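Local coordinates for uncharacterized protein (Bacteroides ovatus, PDB 4E6F) that is of unknown function but carries a DUF4468 domain with a TBP-like fold, an antiparallel sheet packed against helices, at residues R12-A17 against Y135-A140; I81-S86 against L148-R153; V95-T100 against V156-D161. All blocks are in the same frame, centred on the assembly; numbering follows the deposited sequence.

Interaction 1 of 3, residues R12-A17 against Y135-A140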
loop_
_atom_site.group_PDB
_atom_site.type_symbol
_atom_site.label_atom_id
_atom_site.label_comp_id
_atom_site.label_asym_id
_atom_site.label_seq_id
_atom_site.Cartn_x
_atom_site.Cartn_y
_atom_site.Cartn_z
ATOM N N ARG A 12 -6.810 4.828 -13.993
ATOM C CA ARG A 12 -6.359 4.910 -12.602
ATOM C C ARG A 12 -4.834 4.819 -12.477
ATOM O O ARG A 12 -4.252 5.425 -11.585
ATOM C CB ARG A 12 -6.991 3.734 -11.789
ATOM C CG ARG A 12 -6.366 3.442 -10.391
ATOM C CD ARG A 12 -6.769 4.546 -9.464
ATOM N NE ARG A 12 -6.104 4.545 -8.158
ATOM C CZ ARG A 12 -5.090 5.335 -7.824
ATOM N NH1 ARG A 12 -4.477 6.066 -8.747
ATOM N NH2 ARG A 12 -4.664 5.379 -6.570
ATOM N N TYR A 13 -4.202 4.057 -13.365
ATOM C CA TYR A 13 -2.793 3.670 -13.232
ATOM C C TYR A 13 -1.775 4.552 -13.972
ATOM O O TYR A 13 -0.580 4.222 -13.996
ATOM C CB TYR A 13 -2.671 2.217 -13.719
ATOM C CG TYR A 13 -3.691 1.308 -13.065
ATOM C CD1 TYR A 13 -3.638 1.032 -11.700
ATOM C CD2 TYR A 13 -4.736 0.751 -13.805
ATOM C CE1 TYR A 13 -4.581 0.209 -11.090
ATOM C CE2 TYR A 13 -5.682 -0.080 -13.206
ATOM C CZ TYR A 13 -5.631 -0.310 -11.840
ATOM O OH TYR A 13 -6.568 -1.147 -11.267
ATOM N N LEU A 14 -2.207 5.668 -14.525
ATOM C CA LEU A 14 -1.314 6.484 -15.329
ATOM C C LEU A 14 -0.619 7.581 -14.471
ATOM O O LEU A 14 -0.155 7.274 -13.377
ATOM C CB LEU A 14 -2.048 7.012 -16.582
ATOM C CG LEU A 14 -2.740 5.900 -17.398
ATOM C CD1 LEU A 14 -3.494 6.475 -18.596
ATOM C CD2 LEU A 14 -1.744 4.826 -17.871
ATOM N N VAL A 15 -0.489 8.816 -14.982
ATOM C CA VAL A 15 0.176 9.952 -14.334
ATOM C C VAL A 15 -0.221 10.060 -12.824
ATOM O O VAL A 15 -1.415 10.064 -12.515
ATOM C CB VAL A 15 -0.197 11.256 -15.109
ATOM C CG1 VAL A 15 0.326 12.500 -14.406
ATOM C CG2 VAL A 15 0.313 11.204 -16.552
ATOM N N GLY A 16 0.775 10.065 -11.934
ATOM C CA GLY A 16 0.570 10.212 -10.491
ATOM C C GLY A 16 0.148 8.987 -9.690
ATOM O O GLY A 16 0.031 9.072 -8.462
ATOM N N ALA A 17 -0.101 7.835 -10.355
ATOM C CA ALA A 17 -0.563 6.643 -9.634
ATOM C C ALA A 17 0.505 6.044 -8.715
ATOM O O ALA A 17 0.147 5.349 -7.761
ATOM C CB ALA A 17 -1.023 5.594 -10.624
ATOM N N TYR A 135 9.858 3.303 -15.657
ATOM C CA TYR A 135 9.905 1.947 -16.210
ATOM C C TYR A 135 8.565 1.415 -16.685
ATOM O O TYR A 135 8.543 0.631 -17.633
ATOM C CB TYR A 135 10.454 0.979 -15.148
ATOM C CG TYR A 135 11.863 1.339 -14.740
ATOM C CD1 TYR A 135 12.947 1.034 -15.561
ATOM C CD2 TYR A 135 12.112 2.040 -13.563
ATOM C CE1 TYR A 135 14.242 1.423 -15.224
ATOM C CE2 TYR A 135 13.403 2.433 -13.214
ATOM C CZ TYR A 135 14.466 2.108 -14.040
ATOM O OH TYR A 135 15.741 2.488 -13.703
ATOM N N ALA A 136 7.462 1.813 -16.023
ATOM C CA ALA A 136 6.160 1.179 -16.204
ATOM C C ALA A 136 5.132 1.953 -17.032
ATOM O O ALA A 136 4.040 1.431 -17.262
ATOM C CB ALA A 136 5.572 0.844 -14.843
ATOM N N LEU A 137 5.454 3.168 -17.461
ATOM C CA LEU A 137 4.581 3.914 -18.369
ATOM C C LEU A 137 5.312 4.110 -19.659
ATOM O O LEU A 137 6.549 4.237 -19.660
ATOM C CB LEU A 137 4.142 5.283 -17.817
ATOM C CG LEU A 137 3.256 5.287 -16.596
ATOM C CD1 LEU A 137 2.842 6.717 -16.274
ATOM C CD2 LEU A 137 2.025 4.404 -16.783
ATOM N N ASN A 138 4.566 4.178 -20.765
ATOM C CA ASN A 138 5.200 4.488 -22.040
ATOM C C ASN A 138 5.682 5.970 -21.995
ATOM O O ASN A 138 5.393 6.686 -21.022
ATOM C CB ASN A 138 4.260 4.188 -23.226
ATOM C CG ASN A 138 2.952 4.965 -23.233
ATOM O OD1 ASN A 138 2.674 5.811 -22.353
ATOM N ND2 ASN A 138 2.108 4.659 -24.222
ATOM N N LYS A 139 6.451 6.401 -22.997
ATOM C CA LYS A 139 7.023 7.754 -23.082
ATOM C C LYS A 139 5.960 8.858 -22.886
ATOM O O LYS A 139 6.202 9.787 -22.115
ATOM C CB LYS A 139 7.733 7.950 -24.433
ATOM N N ALA A 140 4.774 8.700 -23.518
ATOM C CA ALA A 140 3.658 9.665 -23.465
ATOM C C ALA A 140 2.819 9.554 -22.188
ATOM O O ALA A 140 1.962 10.413 -21.959
ATOM C CB ALA A 140 2.753 9.481 -24.673
#
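Leu14 and Leu137 bring the two backbones to within 7.1 Å, CA to CA, where a type II beta turn from Leu14 to Ala17 meets the chain just as it leaves helix 133-136. The turn is closed by a backbone hydrogen bond of 3.1 Å from Ala17 N to Leu14 O, and Gly16 takes the positive phi (80°) that its third position calls for. Leu137, the first residue to abandon helical geometry, supplies the larger share of the contact. Its CG stands anti to its own carbonyl carbon (chi1 -66°), which carries the branch toward the turn, where the two methyls meet different parts of it. CD2 meets the tip of Leu14, with CD2 to CD2 at 3.9 Å, and also lies 3.8 Å from the backbone oxygen Tyr13 O. CD1 rests against the peptide that links Leu14 to Val15, 4.1 Å from Val15 N. The two leucines run at a slant to each other and meet through one methyl from each. The contact is small, 121 Å² in all, and wholly of van der Waals kind. The ring of Tyr13 leads off the other way, and its OH is hydrogen-bonded to Asp157. Arg152 of helix 149-169 lies against the side chain of Leu137 and donates from NE to Tyr13 O, so one arginine joins both pieces. Thus the loop before strand 20-21 and the end of helix 133-136 meet beside helix 149-169, and the centre of the contact lies about 17 Å from the centre of the chain.

Interaction 2 of 3, residues I81-S86 against L148-R153. With NO3 (nitrate ion), chain C.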
loop_
_atom_site.group_PDB
_atom_site.type_symbol
_atom_site.label_atom_id
_atom_site.label_comp_id
_atom_site.label_asym_id
_atom_site.label_seq_id
_atom_site.Cartn_x
_atom_site.Cartn_y
_atom_site.Cartn_z
ATOM N N ILE A 81 0.538 -11.173 -3.551
ATOM C CA ILE A 81 -0.260 -10.393 -4.496
ATOM C C ILE A 81 -0.511 -11.323 -5.683
ATOM O O ILE A 81 0.453 -11.761 -6.309
ATOM C CB ILE A 81 0.391 -9.057 -4.916
ATOM C CG1 ILE A 81 0.356 -8.033 -3.745
ATOM C CG2 ILE A 81 -0.339 -8.480 -6.148
ATOM C CD1 ILE A 81 1.132 -6.769 -4.074
ATOM N N VAL A 82 -1.771 -11.651 -5.964
ATOM C CA VAL A 82 -2.070 -12.558 -7.077
ATOM C C VAL A 82 -2.291 -11.748 -8.352
ATOM O O VAL A 82 -3.125 -10.842 -8.368
ATOM C CB VAL A 82 -3.289 -13.462 -6.738
ATOM C CG1 VAL A 82 -3.730 -14.326 -7.945
ATOM C CG2 VAL A 82 -2.960 -14.336 -5.528
ATOM N N PHE A 83 -1.615 -12.136 -9.451
ATOM C CA PHE A 83 -1.806 -11.471 -10.747
ATOM C C PHE A 83 -2.941 -12.132 -11.527
ATOM O O PHE A 83 -3.791 -11.462 -12.108
ATOM C CB PHE A 83 -0.511 -11.537 -11.577
ATOM C CG PHE A 83 0.650 -10.834 -10.923
ATOM C CD1 PHE A 83 0.556 -9.495 -10.552
ATOM C CD2 PHE A 83 1.836 -11.508 -10.670
ATOM C CE1 PHE A 83 1.647 -8.840 -9.965
ATOM C CE2 PHE A 83 2.926 -10.855 -10.085
ATOM C CZ PHE A 83 2.827 -9.517 -9.753
ATOM N N SER A 84 -2.912 -13.469 -11.582
ATOM C CA SER A 84 -3.892 -14.246 -12.320
ATOM C C SER A 84 -3.810 -15.697 -11.925
ATOM O O SER A 84 -2.823 -16.152 -11.331
ATOM C CB SER A 84 -3.684 -14.100 -13.827
ATOM O OG SER A 84 -2.411 -14.597 -14.191
ATOM N N SER A 85 -4.871 -16.404 -12.245
ATOM C CA SER A 85 -4.915 -17.826 -11.992
ATOM C C SER A 85 -5.728 -18.496 -13.086
ATOM O O SER A 85 -6.670 -17.920 -13.661
ATOM C CB SER A 85 -5.472 -18.128 -10.598
ATOM O OG SER A 85 -6.881 -18.293 -10.618
ATOM N N SER A 86 -5.306 -19.711 -13.473
ATOM C CA SER A 86 -5.961 -20.561 -14.460
ATOM C C SER A 86 -6.011 -21.966 -13.868
ATOM O O SER A 86 -5.406 -22.154 -12.804
ATOM C CB SER A 86 -5.204 -20.531 -15.790
ATOM O OG SER A 86 -3.904 -21.079 -15.643
ATOM N N LEU A 148 5.112 -4.768 -17.547
ATOM C CA LEU A 148 5.101 -4.304 -16.149
ATOM C C LEU A 148 3.697 -4.012 -15.636
ATOM O O LEU A 148 3.524 -3.691 -14.452
ATOM C CB LEU A 148 5.988 -3.042 -16.003
ATOM C CG LEU A 148 7.506 -3.364 -16.153
ATOM C CD1 LEU A 148 8.351 -2.121 -16.254
ATOM C CD2 LEU A 148 7.999 -4.178 -14.988
ATOM N N ALA A 149 2.686 -4.116 -16.517
ATOM C CA ALA A 149 1.329 -3.725 -16.159
ATOM C C ALA A 149 0.781 -4.473 -14.954
ATOM O O ALA A 149 0.181 -3.834 -14.094
ATOM C CB ALA A 149 0.401 -3.890 -17.348
ATOM N N LYS A 150 0.977 -5.790 -14.866
ATOM C CA LYS A 150 0.431 -6.552 -13.737
ATOM C C LYS A 150 1.019 -6.061 -12.421
ATOM O O LYS A 150 0.306 -5.983 -11.428
ATOM C CB LYS A 150 0.634 -8.067 -13.909
ATOM C CG LYS A 150 2.087 -8.560 -13.832
ATOM C CD LYS A 150 2.133 -10.042 -14.213
ATOM C CE LYS A 150 3.519 -10.587 -13.936
ATOM N NZ LYS A 150 3.670 -12.001 -14.429
ATOM N N TRP A 151 2.311 -5.710 -12.421
ATOM C CA TRP A 151 2.991 -5.202 -11.235
ATOM C C TRP A 151 2.422 -3.857 -10.801
ATOM O O TRP A 151 2.111 -3.668 -9.623
ATOM C CB TRP A 151 4.491 -5.050 -11.528
ATOM C CG TRP A 151 5.133 -6.355 -11.884
ATOM C CD1 TRP A 151 5.289 -6.884 -13.132
ATOM C CD2 TRP A 151 5.621 -7.333 -10.966
ATOM N NE1 TRP A 151 5.877 -8.125 -13.050
ATOM C CE2 TRP A 151 6.090 -8.427 -11.727
ATOM C CE3 TRP A 151 5.766 -7.372 -9.572
ATOM C CZ2 TRP A 151 6.667 -9.562 -11.131
ATOM C CZ3 TRP A 151 6.323 -8.490 -8.978
ATOM C CH2 TRP A 151 6.757 -9.579 -9.754
ATOM N N ARG A 152 2.289 -2.928 -11.747
ATOM C CA ARG A 152 1.813 -1.590 -11.422
ATOM C C ARG A 152 0.315 -1.608 -11.046
ATOM O O ARG A 152 -0.068 -1.008 -10.030
ATOM C CB ARG A 152 2.090 -0.643 -12.584
ATOM C CG ARG A 152 1.596 0.785 -12.302
ATOM C CD ARG A 152 2.443 1.798 -13.050
ATOM N NE ARG A 152 1.849 3.147 -13.044
ATOM C CZ ARG A 152 2.551 4.273 -12.972
ATOM N NH1 ARG A 152 3.859 4.236 -12.755
ATOM N NH2 ARG A 152 1.941 5.447 -13.053
ATOM N N ARG A 153 -0.535 -2.296 -11.839
ATOM C CA ARG A 153 -1.952 -2.359 -11.478
ATOM C C ARG A 153 -2.172 -2.961 -10.093
ATOM O O ARG A 153 -2.944 -2.410 -9.298
ATOM C CB ARG A 153 -2.737 -3.234 -12.469
ATOM C CG ARG A 153 -2.977 -2.612 -13.815
ATOM C CD ARG A 153 -4.082 -3.372 -14.546
ATOM N NE ARG A 153 -4.059 -3.076 -15.978
ATOM C CZ ARG A 153 -3.459 -3.822 -16.908
ATOM N NH1 ARG A 153 -2.870 -4.968 -16.578
ATOM N NH2 ARG A 153 -3.479 -3.446 -18.178
HETATM N N NO3 C . -2.844 -7.811 -14.273
HETATM O O1 NO3 C . -2.449 -7.948 -15.422
HETATM O O2 NO3 C . -3.352 -6.792 -13.864
HETATM O O3 NO3 C . -2.684 -8.831 -13.432
#
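Phe83 holds CG anti to its carbonyl carbon, aiming the ring at helix 149-169, while Lys150 tucks CG between its backbone N and carbonyl carbon (chi1 68°) and then runs fully extended across that ring. The lysine methylenes therefore lie over one face: CG is 3.9 Å from the Phe83 ring centroid, a CH-pi contact 16° off the normal, and CD and CE follow toward CD2. At the far end of the ring Phe83 CZ points into the face of Trp151, 3.6 Å from CE3, an edge-to-face pair with centroids 4.8 Å apart and planes at 62°. Beyond CE1 of Phe83 lies Lys150 O, at 3.5 Å. An alanine in place of Phe83 would probably open a gap under the lysine chain and take from the face of Trp151 the edge that Phe83 offers it. The backbone here is a classic beta bulge, Phe83 and Ser84 both facing Asp91. Asp91 also takes the salt bridge from Lys150 NZ, so the extended chain is fixed at its charged end. A nitrate, probably from the crystallisation liquor, sits beside Lys150 CB, receives a weak hydrogen bond of 3.3 Å from Arg153 NH1 to its O2, and is also hydrogen-bonded to Lys154 NZ. The lysine methylenes thus cover one face of the aromatic ring while cationic groups at the border are likely to make a favourable place for a small anion.

Interaction 3 of 3, residues V95-T100 against V156-D161. With EDO (1,2-ethanediol), chain E.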
loop_
_atom_site.group_PDB
_atom_site.type_symbol
_atom_site.label_atom_id
_atom_site.label_comp_id
_atom_site.label_asym_id
_atom_site.label_seq_id
_atom_site.Cartn_x
_atom_site.Cartn_y
_atom_site.Cartn_z
ATOM N N VAL A 95 5.157 -9.781 -1.545
ATOM C CA VAL A 95 5.455 -8.370 -1.389
ATOM C C VAL A 95 5.806 -8.148 0.068
ATOM O O VAL A 95 5.173 -8.741 0.935
ATOM C CB VAL A 95 4.319 -7.415 -1.872
ATOM C CG1 VAL A 95 3.041 -7.574 -1.040
ATOM C CG2 VAL A 95 4.775 -5.950 -1.870
ATOM N N ASN A 96 6.830 -7.332 0.329
ATOM C CA ASN A 96 7.197 -6.887 1.674
ATOM C C ASN A 96 7.088 -5.398 1.664
ATOM O O ASN A 96 7.430 -4.758 0.662
ATOM C CB ASN A 96 8.584 -7.335 2.093
ATOM C CG ASN A 96 8.637 -8.797 2.454
ATOM O OD1 ASN A 96 8.443 -9.210 3.627
ATOM N ND2 ASN A 96 8.865 -9.615 1.445
ATOM N N TYR A 97 6.594 -4.825 2.765
ATOM C CA TYR A 97 6.384 -3.379 2.776
ATOM C C TYR A 97 6.419 -2.839 4.202
ATOM O O TYR A 97 6.366 -3.621 5.151
ATOM C CB TYR A 97 5.002 -3.041 2.131
ATOM C CG TYR A 97 3.837 -3.803 2.743
ATOM C CD1 TYR A 97 3.222 -3.356 3.917
ATOM C CD2 TYR A 97 3.413 -5.019 2.205
ATOM C CE1 TYR A 97 2.183 -4.075 4.508
ATOM C CE2 TYR A 97 2.351 -5.736 2.776
ATOM C CZ TYR A 97 1.743 -5.256 3.928
ATOM O OH TYR A 97 0.716 -5.959 4.517
ATOM N N GLN A 98 6.414 -1.506 4.342
ATOM C CA GLN A 98 6.267 -0.866 5.634
ATOM C C GLN A 98 5.058 0.047 5.568
ATOM O O GLN A 98 4.832 0.707 4.546
ATOM C CB GLN A 98 7.530 -0.066 5.978
ATOM C CG GLN A 98 7.419 0.678 7.317
ATOM C CD GLN A 98 8.737 1.270 7.771
ATOM O OE1 GLN A 98 9.795 0.627 7.676
ATOM N NE2 GLN A 98 8.671 2.503 8.298
ATOM N N ILE A 99 4.241 0.031 6.637
ATOM C CA ILE A 99 3.108 0.961 6.784
ATOM C C ILE A 99 3.561 1.983 7.809
ATOM O O ILE A 99 3.937 1.585 8.913
ATOM C CB ILE A 99 1.801 0.288 7.266
ATOM C CG1 ILE A 99 1.481 -0.969 6.458
ATOM C CG2 ILE A 99 0.629 1.315 7.220
ATOM C CD1 ILE A 99 0.261 -1.785 7.057
ATOM N N THR A 100 3.495 3.274 7.481
ATOM C CA THR A 100 3.900 4.343 8.394
ATOM C C THR A 100 2.709 5.253 8.587
ATOM O O THR A 100 2.191 5.793 7.601
ATOM C CB THR A 100 5.099 5.079 7.842
ATOM O OG1 THR A 100 6.171 4.126 7.716
ATOM C CG2 THR A 100 5.531 6.271 8.743
ATOM N N VAL A 156 -0.891 -0.713 -7.175
ATOM C CA VAL A 156 -1.787 0.443 -6.997
ATOM C C VAL A 156 -3.109 -0.039 -6.347
ATOM O O VAL A 156 -3.595 0.615 -5.413
ATOM C CB VAL A 156 -2.022 1.220 -8.331
ATOM C CG1 VAL A 156 -3.159 2.256 -8.192
ATOM C CG2 VAL A 156 -0.734 1.906 -8.799
ATOM N N ASP A 157 -3.688 -1.166 -6.824
ATOM C CA ASP A 157 -4.924 -1.703 -6.224
ATOM C C ASP A 157 -4.704 -2.040 -4.750
ATOM O O ASP A 157 -5.596 -1.796 -3.931
ATOM C CB ASP A 157 -5.416 -2.957 -6.959
ATOM C CG ASP A 157 -5.887 -2.704 -8.382
ATOM O OD1 ASP A 157 -6.022 -1.522 -8.765
ATOM O OD2 ASP A 157 -6.108 -3.697 -9.117
ATOM N N PHE A 158 -3.538 -2.634 -4.434
ATOM C CA PHE A 158 -3.195 -2.993 -3.070
ATOM C C PHE A 158 -3.177 -1.742 -2.164
ATOM O O PHE A 158 -3.733 -1.760 -1.058
ATOM C CB PHE A 158 -1.824 -3.682 -3.075
ATOM C CG PHE A 158 -1.337 -4.050 -1.703
ATOM C CD1 PHE A 158 -1.685 -5.265 -1.132
ATOM C CD2 PHE A 158 -0.529 -3.179 -0.979
ATOM C CE1 PHE A 158 -1.243 -5.609 0.145
ATOM C CE2 PHE A 158 -0.100 -3.512 0.318
ATOM C CZ PHE A 158 -0.472 -4.722 0.868
ATOM N N ALA A 159 -2.537 -0.664 -2.632
ATOM C CA ALA A 159 -2.490 0.587 -1.874
ATOM C C ALA A 159 -3.904 1.171 -1.720
ATOM O O ALA A 159 -4.288 1.573 -0.603
ATOM C CB ALA A 159 -1.577 1.588 -2.562
ATOM N N ASP A 160 -4.698 1.210 -2.822
ATOM C CA ASP A 160 -6.069 1.705 -2.741
ATOM C C ASP A 160 -6.893 0.909 -1.738
ATOM O O ASP A 160 -7.708 1.491 -0.997
ATOM C CB ASP A 160 -6.745 1.641 -4.111
ATOM C CG ASP A 160 -6.242 2.677 -5.088
ATOM O OD1 ASP A 160 -5.639 3.684 -4.630
ATOM O OD2 ASP A 160 -6.557 2.549 -6.304
ATOM N N ASP A 161 -6.680 -0.417 -1.707
ATOM C CA ASP A 161 -7.404 -1.276 -0.773
ATOM C C ASP A 161 -7.060 -0.910 0.674
ATOM O O ASP A 161 -7.946 -0.863 1.537
ATOM C CB ASP A 161 -7.096 -2.750 -1.038
ATOM C CG ASP A 161 -8.012 -3.681 -0.276
ATOM O OD1 ASP A 161 -9.257 -3.493 -0.353
ATOM O OD2 ASP A 161 -7.496 -4.519 0.478
HETATM C C1 EDO E . 10.207 -4.240 4.061
HETATM O O1 EDO E . 9.441 -3.050 4.171
HETATM C C2 EDO E . 9.869 -5.199 5.232
HETATM O O2 EDO E . 8.486 -5.569 5.215
#
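Phe158 reaches from helix 149-169 to Tyr97 on strand 90-104, and the path along the helix shows why it does so alone. Val156, which opens the segment, turns to the loop carrying Tyr13 and Val18. Asp157 follows on the helix side that meets this loop. Next comes Phe158, whose CG is anti to the backbone N (chi1 178°), throwing the ring out toward the sheet. Its CZ comes to 3.6 Å from Tyr97 CE2, while its CE2 lies over one face of the tyrosine, toward the rim. The rings are oblique, planes at 57° and centroids 5.3 Å apart, neither stacked nor edge-to-face. Tyr97 OH is held by Glu79 and Asn56, which should limit movement of its ring. Asp160 and Asp161 then carry their charges to Arg12 and Arg176. On the strand itself, 1,2-ethanediol, probably from the crystallisation liquor, donates from O2 to Tyr97 O at 2.9 Å. Leu112 of strand 107-119 and Arg52 of helix 38-54 touch both rings. A helix laid on an antiparallel sheet is consistent with the TBP-like fold of the DUF4468 family, and here the Phe158-Tyr97 pair helps join the two.

How the interactions relate
Helix 149-169 ties the three contacts together. Interactions 2 and 3 use successive parts of it against neighbouring strands 72-85 and 90-104 of one sheet; their centres lie 14 Å apart, and Ile81 CD1 meets Val95 CG1 at 3.7 Å. Interaction 1 sits on another side of the helix, its centre 16 Å from the centre of interaction 2 and 18 Å from that of interaction 3. It is joined to them by polar links: Arg152 NE lies 2.8 Å from Tyr13 O, Asp157 OD1 2.6 Å from Tyr13 OH, and Asp160 OD1 2.8 Å from Arg12 NH2 in a salt bridge. The nitrate belongs to interaction 2 and the ethanediol to interaction 3; neither identifies a functional site.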